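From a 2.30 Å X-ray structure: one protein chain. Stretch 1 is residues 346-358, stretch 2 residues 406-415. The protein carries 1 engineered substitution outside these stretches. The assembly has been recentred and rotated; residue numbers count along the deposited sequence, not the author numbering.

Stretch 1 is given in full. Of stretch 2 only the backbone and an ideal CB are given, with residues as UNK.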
# COMPACT_ATOMS: atom_id res chain seq x y z
N ALA A 346 6.12 27.48 -13.09
CA ALA A 346 4.82 27.68 -12.47
C ALA A 346 4.32 26.39 -11.82
O ALA A 346 3.70 26.43 -10.75
CB ALA A 346 3.82 28.18 -13.51
N LYS A 347 4.58 25.25 -12.46
CA LYS A 347 4.20 23.97 -11.87
C LYS A 347 4.92 23.76 -10.54
O LYS A 347 4.30 23.33 -9.56
CB LYS A 347 4.51 22.83 -12.84
CG LYS A 347 4.06 21.46 -12.36
CD LYS A 347 4.16 20.43 -13.48
CE LYS A 347 3.54 19.11 -13.07
NZ LYS A 347 3.55 18.13 -14.18
N GLY A 348 6.22 24.06 -10.49
CA GLY A 348 6.95 23.90 -9.25
C GLY A 348 6.47 24.82 -8.14
O GLY A 348 6.49 24.43 -6.97
N ILE A 349 6.04 26.03 -8.49
CA ILE A 349 5.47 26.93 -7.50
C ILE A 349 4.17 26.36 -6.95
O ILE A 349 3.95 26.31 -5.74
CB ILE A 349 5.27 28.33 -8.10
CG1 ILE A 349 6.63 28.97 -8.42
CG2 ILE A 349 4.46 29.21 -7.17
CD1 ILE A 349 6.53 30.38 -8.95
N LEU A 350 3.29 25.89 -7.85
CA LEU A 350 2.02 25.32 -7.41
C LEU A 350 2.23 24.08 -6.56
O LEU A 350 1.53 23.89 -5.55
CB LEU A 350 1.15 24.99 -8.63
CG LEU A 350 0.64 26.21 -9.41
CD1 LEU A 350 0.09 25.79 -10.76
CD2 LEU A 350 -0.42 26.94 -8.60
N GLN A 351 3.19 23.24 -6.93
CA GLN A 351 3.52 22.09 -6.10
C GLN A 351 4.03 22.53 -4.73
O GLN A 351 3.72 21.89 -3.71
CB GLN A 351 4.56 21.22 -6.80
CG GLN A 351 4.05 20.51 -8.04
CD GLN A 351 5.17 19.93 -8.88
OE1 GLN A 351 6.28 20.45 -8.90
NE2 GLN A 351 4.87 18.84 -9.58
N CYS A 352 4.80 23.61 -4.68
CA CYS A 352 5.31 24.10 -3.41
C CYS A 352 4.20 24.65 -2.53
O CYS A 352 4.21 24.45 -1.31
CB CYS A 352 6.38 25.16 -3.64
SG CYS A 352 7.06 25.85 -2.12
N LEU A 353 3.23 25.35 -3.13
CA LEU A 353 2.12 25.88 -2.34
C LEU A 353 1.23 24.77 -1.80
O LEU A 353 0.64 24.91 -0.72
CB LEU A 353 1.30 26.86 -3.17
CG LEU A 353 2.01 28.10 -3.71
CD1 LEU A 353 1.04 28.99 -4.49
CD2 LEU A 353 2.67 28.89 -2.58
N LEU A 354 1.12 23.66 -2.53
CA LEU A 354 0.24 22.57 -2.11
C LEU A 354 0.91 21.67 -1.08
O LEU A 354 0.32 21.38 -0.03
CB LEU A 354 -0.19 21.75 -3.34
CG LEU A 354 -1.19 22.45 -4.26
CD1 LEU A 354 -1.22 21.78 -5.62
CD2 LEU A 354 -2.57 22.44 -3.62
N TRP A 355 2.12 21.20 -1.36
CA TRP A 355 2.84 20.31 -0.46
C TRP A 355 4.26 20.74 -0.14
O TRP A 355 4.78 20.32 0.90
CB TRP A 355 2.90 18.89 -1.04
CG TRP A 355 1.60 18.41 -1.60
CD1 TRP A 355 0.55 17.90 -0.90
CD2 TRP A 355 1.22 18.39 -2.98
NE1 TRP A 355 -0.47 17.57 -1.76
CE2 TRP A 355 -0.08 17.86 -3.04
CE3 TRP A 355 1.86 18.77 -4.16
CZ2 TRP A 355 -0.76 17.70 -4.24
CZ3 TRP A 355 1.18 18.61 -5.36
CH2 TRP A 355 -0.12 18.07 -5.39
N GLY A 356 4.89 21.55 -0.98
CA GLY A 356 6.30 21.88 -0.86
C GLY A 356 6.62 22.62 0.42
O GLY A 356 5.75 22.90 1.24
N PRO A 357 7.90 22.94 0.61
CA PRO A 357 8.32 23.55 1.88
C PRO A 357 7.58 24.86 2.15
O PRO A 357 7.35 25.66 1.24
CB PRO A 357 9.83 23.78 1.69
CG PRO A 357 10.04 23.77 0.21
CD PRO A 357 9.02 22.82 -0.34
N ARG A 358 7.20 25.05 3.41
CA ARG A 358 6.41 26.20 3.80
C ARG A 358 7.32 27.41 4.06
O ARG A 358 8.55 27.32 4.01
CB ARG A 358 5.59 25.88 5.05
CG ARG A 358 4.79 24.59 4.94
CD ARG A 358 3.76 24.67 3.83
NE ARG A 358 3.04 23.41 3.68
CZ ARG A 358 2.08 23.19 2.78
NH1 ARG A 358 1.49 22.01 2.71
NH2 ARG A 358 1.72 24.17 1.96
N UNK A 406 -6.88 11.70 -6.64
CA UNK A 406 -6.11 12.46 -7.62
C UNK A 406 -4.97 13.22 -6.95
O UNK A 406 -3.87 13.32 -7.51
CB UNK A 406 -7.02 13.43 -8.37
N UNK A 407 -5.22 13.77 -5.76
CA UNK A 407 -4.19 14.53 -5.07
C UNK A 407 -3.02 13.64 -4.64
O UNK A 407 -1.87 14.10 -4.61
CB UNK A 407 -4.79 15.23 -3.85
N UNK A 408 -3.29 12.38 -4.31
CA UNK A 408 -2.20 11.46 -3.95
C UNK A 408 -1.27 11.22 -5.13
O UNK A 408 -0.05 11.20 -4.97
CB UNK A 408 -2.76 10.13 -3.46
N UNK A 409 -1.84 11.04 -6.32
CA UNK A 409 -1.03 10.87 -7.52
C UNK A 409 -0.17 12.10 -7.78
O UNK A 409 1.04 12.00 -7.99
CB UNK A 409 -1.92 10.59 -8.73
N UNK A 410 -0.79 13.29 -7.75
CA UNK A 410 -0.05 14.52 -8.01
C UNK A 410 1.04 14.74 -6.98
O UNK A 410 2.13 15.23 -7.31
CB UNK A 410 -1.00 15.72 -8.03
N UNK A 411 0.77 14.39 -5.72
CA UNK A 411 1.79 14.53 -4.68
C UNK A 411 2.95 13.58 -4.93
O UNK A 411 4.12 13.94 -4.72
CB UNK A 411 1.19 14.27 -3.30
N UNK A 412 2.66 12.36 -5.37
CA UNK A 412 3.72 11.42 -5.72
C UNK A 412 4.54 11.92 -6.90
O UNK A 412 5.76 11.74 -6.93
CB UNK A 412 3.13 10.05 -6.04
N UNK A 413 3.89 12.55 -7.88
CA UNK A 413 4.62 13.12 -9.01
C UNK A 413 5.61 14.18 -8.53
O UNK A 413 6.75 14.25 -9.02
CB UNK A 413 3.65 13.72 -10.03
N UNK A 414 5.19 15.01 -7.58
CA UNK A 414 6.04 16.09 -7.09
C UNK A 414 7.28 15.55 -6.40
O UNK A 414 8.41 15.86 -6.78
CB UNK A 414 5.26 16.99 -6.13
N UNK A 415 7.09 14.71 -5.38
CA UNK A 415 8.22 14.24 -4.57
C UNK A 415 9.13 13.30 -5.34
O UNK A 415 10.32 13.20 -5.03
CB UNK A 415 7.71 13.54 -3.31

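Stretch 2 is a helix throughout, with every residue at helical phi/psi, so proline would fit poorly at interior positions and the visible geometry constrains each place mainly by its direction. Its axis passes 10.7 Å from that of helix 346-354, at 116° between their N-to-C directions, and the indole of Trp-355 and the amide of Gln-351 reach into the space between.

Position 406 lies out of reach, and nothing of stretch 1 limits the choice; it is Leu-406.

At 407 the CA-to-CB bond points sideways, and the ideal CB is 4.7 Å from CZ2 of Trp-355. The indole NE1 offers a donor farther on, so a side chain long enough to carry an acceptor there, Glu or Gln, would suit; an apolar chain could pack along the ring instead, but would leave NE1 without this acceptor. The residue is Glu-407. Extended, with chi1 and chi2 both t, it brings OE1 to the edge of the indole, near its plane, where NE1 of Trp-355 donates a weak hydrogen bond to OE1 of Glu-407 (3.4 Å, 150°).

Positions 408 and 409 have nothing of stretch 1 near their ideal CB atoms, 408 pointing away and 409 out of reach. Stretch 1 leaves both open; they are Asp-408 and Trp-409.

Position 410 points sideways, but its ideal CB is already 3.6 Å from CH2 of Trp-355. An apolar residue such as Leu, Met or Ile suits this contact with the benzene part of the indole. Leu-410 places CB 3.7 Å from Trp-355 CH2, while its backbone O accepts from a water that in turn accepts from NE2 of Gln-351, both at 2.8 Å.

At 411 the ideal CB is 3.8 Å from CE2 of Trp-355, and the CA atoms of the two residues are 7.2 Å apart. So close an approach favours a small side chain, Ala, Ser or Cys. Cys-411 fits: its CB and SG both lie over one face of the indole, SG 3.9 Å from the centroid of the five-membered ring of Trp-355 in a sulfur-aromatic contact.

Position 412 is out of reach and takes Ala-412.

Position 413 points toward stretch 1, yet its ideal CB is 5.3 Å from NE2 of Gln-351. With Lys-347 nearby, a polar or acidic chain is plausible. Gln-413 makes only a loose approach, its NE2 4.2 Å from NZ of Lys-347.

Position 414 points toward stretch 1, with its ideal CB 3.9 Å from Gln-351 NE2 and 4.3 Å from Trp-355 CE3. A long, flat ring could extend past both residues to Gly-356, so Phe or Tyr would suit; Met could reach as far, but offers no flat face. Tyr-414 receives CB of Gln-351 over one face, 3.5 Å from the ring centroid, and packs CD2 3.8 Å from Trp-355 CE3. Its OH comes 3.3 Å from CA of Gly-356, and a water joins that OH to O of Gly-348, 2.9 Å from each.

Position 415 points sideways into space free of stretch 1; it is Leu-415.

Stretch 2 (406-415) LEDWLCAQYL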
# COMPACT_ATOMS: atom_id res chain seq x y z
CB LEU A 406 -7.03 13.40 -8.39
CG LEU A 406 -6.36 14.35 -9.39
CD1 LEU A 406 -5.60 13.56 -10.44
CD2 LEU A 406 -7.40 15.25 -10.03
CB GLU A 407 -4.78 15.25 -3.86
CG GLU A 407 -3.85 16.28 -3.24
CD GLU A 407 -4.49 17.05 -2.10
OE1 GLU A 407 -3.77 17.43 -1.16
OE2 GLU A 407 -5.72 17.27 -2.15
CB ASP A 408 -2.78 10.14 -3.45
CG ASP A 408 -3.66 10.31 -2.23
OD1 ASP A 408 -3.44 11.27 -1.46
OD2 ASP A 408 -4.57 9.47 -2.04
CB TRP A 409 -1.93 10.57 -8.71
CG TRP A 409 -1.24 10.51 -10.04
CD1 TRP A 409 0.08 10.24 -10.28
CD2 TRP A 409 -1.83 10.75 -11.32
NE1 TRP A 409 0.34 10.29 -11.62
CE2 TRP A 409 -0.82 10.60 -12.29
CE3 TRP A 409 -3.13 11.07 -11.75
CZ2 TRP A 409 -1.05 10.76 -13.65
CZ3 TRP A 409 -3.36 11.22 -13.10
CH2 TRP A 409 -2.33 11.07 -14.04
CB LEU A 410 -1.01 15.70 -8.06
CG LEU A 410 -2.15 15.60 -9.09
CD1 LEU A 410 -3.05 16.83 -9.04
CD2 LEU A 410 -1.59 15.40 -10.49
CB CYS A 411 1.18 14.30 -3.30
SG CYS A 411 2.34 14.53 -1.93
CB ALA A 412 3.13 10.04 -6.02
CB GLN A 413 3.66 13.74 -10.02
CG GLN A 413 2.90 12.75 -10.88
CD GLN A 413 2.17 13.44 -12.03
OE1 GLN A 413 1.52 12.78 -12.85
NE2 GLN A 413 2.28 14.76 -12.10
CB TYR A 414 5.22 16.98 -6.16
CG TYR A 414 5.98 18.09 -5.49
CD1 TYR A 414 6.97 18.80 -6.16
CD2 TYR A 414 5.68 18.46 -4.18
CE1 TYR A 414 7.66 19.83 -5.54
CE2 TYR A 414 6.36 19.49 -3.56
CZ TYR A 414 7.34 20.17 -4.24
OH TYR A 414 8.00 21.19 -3.61
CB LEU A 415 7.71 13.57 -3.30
CG LEU A 415 6.90 14.48 -2.37
CD1 LEU A 415 6.54 13.75 -1.09
CD2 LEU A 415 7.67 15.75 -2.08
O HOH W 1 8.67 22.99 -5.76
O HOH W 2 2.57 17.34 -9.14
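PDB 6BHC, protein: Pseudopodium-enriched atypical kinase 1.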